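Local coordinates for putative N-acetylmuramoyl-L-alanine amidase (Neisseria meningitidis MC58, PDB 3CZX) that probably hydrolyses, with the help of a bound zinc ion, the amide link between N-acetylmuramoyl residues and L-amino acids in bacterial cell-wall glycopeptides, at the interface of chains A and B. Residues are numbered along the deposited sequence; one frame, centred on the assembly and turned at random. Chains: chain A/B, Putative N-acetylmuramoyl-L-alanine amidase.

Contact 1: the interface of chains A and B. Residues chain A 31-32, 35, 54, 162; chain B 32, 162-163.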
# COMPACT_ATOMS: atom_id res chain seq x y z
N GLN A 31 6.98 1.33 5.44
CA GLN A 31 6.25 0.07 5.41
C GLN A 31 5.67 -0.16 4.00
O GLN A 31 5.81 -1.25 3.46
CB GLN A 31 5.13 0.09 6.48
CG GLN A 31 4.13 -1.01 6.38
CD GLN A 31 3.06 -0.91 7.44
OE1 GLN A 31 2.69 0.20 7.83
NE2 GLN A 31 2.58 -2.06 7.92
N ASP A 32 5.03 0.85 3.42
CA ASP A 32 4.43 0.68 2.09
C ASP A 32 5.54 0.36 1.09
O ASP A 32 5.39 -0.54 0.25
CB ASP A 32 3.72 1.93 1.60
CG ASP A 32 2.32 2.09 2.18
OD1 ASP A 32 1.84 1.13 2.83
OD2 ASP A 32 1.75 3.20 1.99
N ASN A 35 6.85 -3.24 1.62
CA ASN A 35 5.84 -4.26 1.29
C ASN A 35 5.59 -4.38 -0.20
O ASN A 35 5.44 -5.49 -0.73
CB ASN A 35 4.52 -3.98 2.05
CG ASN A 35 4.59 -4.35 3.50
OD1 ASN A 35 5.55 -4.93 3.96
ND2 ASN A 35 3.55 -3.98 4.28
N THR A 54 5.71 -7.52 7.33
CA THR A 54 4.77 -6.65 6.61
C THR A 54 4.22 -5.51 7.48
O THR A 54 3.50 -4.65 6.98
CB THR A 54 3.62 -7.47 6.00
OG1 THR A 54 2.80 -8.05 7.02
CG2 THR A 54 4.17 -8.57 5.15
N LYS A 162 2.55 5.90 -5.85
CA LYS A 162 3.26 4.98 -4.95
C LYS A 162 3.49 3.61 -5.58
O LYS A 162 4.62 3.09 -5.60
CB LYS A 162 2.37 4.83 -3.70
CG LYS A 162 2.89 3.93 -2.66
CD LYS A 162 2.16 4.17 -1.39
CE LYS A 162 0.78 3.56 -1.43
NZ LYS A 162 0.07 3.96 -0.22
N ASP B 32 -5.13 1.04 -2.66
CA ASP B 32 -4.47 0.39 -1.54
C ASP B 32 -5.36 -0.71 -0.98
O ASP B 32 -4.87 -1.81 -0.75
CB ASP B 32 -4.13 1.38 -0.40
CG ASP B 32 -2.73 1.99 -0.55
OD1 ASP B 32 -2.00 1.60 -1.45
OD2 ASP B 32 -2.41 2.83 0.29
N LYS B 162 -3.75 0.73 8.14
CA LYS B 162 -4.39 0.14 6.96
C LYS B 162 -4.06 -1.33 6.75
O LYS B 162 -4.93 -2.08 6.36
CB LYS B 162 -4.14 0.92 5.68
CG LYS B 162 -2.76 1.00 5.24
CD LYS B 162 -2.74 1.48 3.75
CE LYS B 162 -1.35 1.41 3.16
NZ LYS B 162 -0.60 2.64 3.34
N TRP B 163 -2.82 -1.73 7.02
CA TRP B 163 -2.48 -3.12 6.76
C TRP B 163 -3.27 -4.02 7.69
O TRP B 163 -3.71 -5.09 7.29
CB TRP B 163 -0.97 -3.37 6.79
CG TRP B 163 -0.20 -2.64 5.67
CD1 TRP B 163 0.27 -1.36 5.69
CD2 TRP B 163 0.17 -3.19 4.40
NE1 TRP B 163 0.91 -1.07 4.49
CE2 TRP B 163 0.89 -2.20 3.72
CE3 TRP B 163 0.03 -4.46 3.83
CZ2 TRP B 163 1.38 -2.41 2.41
CZ3 TRP B 163 0.52 -4.68 2.55
CH2 TRP B 163 1.19 -3.66 1.86
O HOH W 1 1.64 1.83 5.57
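The indole of B:Trp163 lies against helix 26-45 of chain A, with the side-chain amide nitrogen ND2 of A:Asn35 over the centre of one face, 3.1 Å above the plane. At the ring's edge, in its plane, sit the carboxylate oxygen OD1 of A:Asp32 and a water. The amide of A:Asn35 is turned 79° from the indole, so it stands steeply on the ring, and its CB sits over CH2 on the same face. A:Gln31, extended with CG anti to its backbone N, lies over the pyrrole end of that face, running in the opposite direction; its amide, 27° from the ring plane, comes within 3.3 Å of CD1 of B:Trp163 through NE2. Both amides are fixed by the backbone carbonyl of A:Thr54: NE2 of A:Gln31 lies in the carbonyl plane, on a lone pair, whereas ND2 of A:Asn35 is tilted somewhat from it.

The indole NE1 of B:Trp163 donates to OD1 of A:Asp32 at 2.9 Å, nearly along the C-O axis. The other oxygen of this carboxylate, OD2, receives two ammonium groups. NZ of B:Lys162 meets OD2 of A:Asp32 on the syn lone pair at 2.8 Å. NZ of A:Lys162 reaches the same OD2 of A:Asp32 from above the carboxylate plane, at 2.9 Å. A:Lys162, bent at chi3 (76°), crosses B:Asp32 at about a right angle and, through NZ, bonds OD2 of that residue on the syn lone pair at 2.8 Å. The OD2 atoms of A:Asp32 and B:Asp32, 4.5 Å apart, would repel each other, and the lysines probably offset this. The edge water joins OE1 of A:Gln31 to OD1 of A:Asp32 and also meets NZ of B:Lys162. Salt bridges and a tryptophan seated on polar side chains thus join the two copies across a two-fold symmetric interface, which may or may not be the dimer formed in solution.

Contact 2: the interface of chains A and B. Residues chain A 159-160; chain B 14, 25, 28, 56.
A:Thr160 lies within helix 152-177 of chain A (phi -82°, psi -15°), and its backbone carbonyl oxygen accepts a hydrogen bond from the ammonium NZ of B:Lys56 at 2.9 Å, with the donor well above the carbonyl plane. The threonine side chain turns its methyl CG2, anti to the carbonyl carbon and beside the backbone N, towards B:Arg25 and B:Asp28. This methyl is 3.5 Å from NE of B:Arg25, and the two side chains cross. B:Asp28 runs alongside the threonine, pointing the same way, with OD2 near both CA and CG2.

The chain B surface under the threonine is held together by salt bridges and hydrogen bonds. B:Arg25, bent at chi3 (-52°), grips B:Asp28 side-on, NE to OD2 at 2.9 Å and NH2 to OD1; the carboxylate carbon CG lies in the guanidinium plane, at its edge. The end-on pair of B:Arg25, NH1 and NH2, holds the backbone O and the side-chain OD1 of B:Asn14. NZ of B:Lys56 bonds OD1 of B:Asp28 at 2.7 Å from above the carboxylate plane, and the aspartate probably helps to aim the ammonium group that reaches chain A. A water also bridges O of A:Thr160 and OD1 of B:Asn14. The patch gives A:Thr160 a braced polar seat on chain B, and so helps to dock the two copies in this assembly.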
# COMPACT_ATOMS: atom_id res chain seq x y z
N LYS A 159 2.45 9.97 -3.07
CA LYS A 159 1.18 9.37 -2.65
C LYS A 159 0.29 8.96 -3.81
O LYS A 159 -0.42 7.96 -3.71
CB LYS A 159 0.44 10.34 -1.69
CG LYS A 159 1.09 10.52 -0.36
CD LYS A 159 0.58 11.71 0.47
CE LYS A 159 -0.76 11.52 1.00
NZ LYS A 159 -1.15 12.68 1.90
N THR A 160 0.28 9.73 -4.90
CA THR A 160 -0.53 9.44 -6.10
C THR A 160 0.07 8.43 -7.05
O THR A 160 -0.64 7.93 -7.90
CB THR A 160 -0.84 10.71 -6.90
OG1 THR A 160 0.39 11.24 -7.44
CG2 THR A 160 -1.55 11.74 -6.01
N ASN B 14 -7.16 7.70 -12.03
CA ASN B 14 -6.11 8.66 -11.76
C ASN B 14 -6.54 10.10 -12.06
O ASN B 14 -6.29 11.01 -11.26
CB ASN B 14 -4.83 8.33 -12.53
CG ASN B 14 -3.68 9.24 -12.15
OD1 ASN B 14 -3.43 9.52 -10.97
ND2 ASN B 14 -2.99 9.75 -13.17
N ARG B 25 -6.24 11.00 -1.88
CA ARG B 25 -7.31 10.87 -2.87
C ARG B 25 -8.00 9.52 -2.78
O ARG B 25 -7.33 8.48 -2.63
CB ARG B 25 -6.76 11.01 -4.31
CG ARG B 25 -5.80 12.23 -4.51
CD ARG B 25 -5.44 12.43 -5.95
NE ARG B 25 -4.93 11.17 -6.52
CZ ARG B 25 -4.93 10.90 -7.83
NH1 ARG B 25 -5.33 11.80 -8.68
NH2 ARG B 25 -4.49 9.74 -8.28
N ASP B 28 -6.63 6.57 -4.75
CA ASP B 28 -5.37 6.01 -4.24
C ASP B 28 -5.65 5.13 -3.04
O ASP B 28 -5.11 4.04 -2.92
CB ASP B 28 -4.44 7.15 -3.87
CG ASP B 28 -4.13 8.08 -5.02
OD1 ASP B 28 -4.22 7.64 -6.20
OD2 ASP B 28 -3.77 9.26 -4.76
N LYS B 56 -5.08 2.02 -10.86
CA LYS B 56 -6.29 2.69 -10.43
C LYS B 56 -7.49 1.88 -10.96
O LYS B 56 -7.31 0.91 -11.73
CB LYS B 56 -6.35 4.16 -10.88
CG LYS B 56 -5.03 4.92 -10.63
CD LYS B 56 -4.61 4.97 -9.20
CE LYS B 56 -3.26 5.73 -9.03
NZ LYS B 56 -2.78 5.92 -7.66
O HOH W 2 -0.77 9.35 -10.52

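Contact 1 and contact 2 are about 14 Å apart, measured between the centres of their C-alpha atoms, and share helix 152-177 of chain A and helix 26-43 of chain B. Helix 152-177 of chain A supplies A:Lys162 to contact 1 and A:Lys159 and A:Thr160 to contact 2, while the helix of chain B at 26-43 gives B:Asp32 to the first and, one turn earlier, B:Asp28 to the second. Because the interface is two-fold symmetric, both contacts recur with the chains exchanged. The helix pairing is therefore secured at several points, although the structure alone does not show that the dimer is biological.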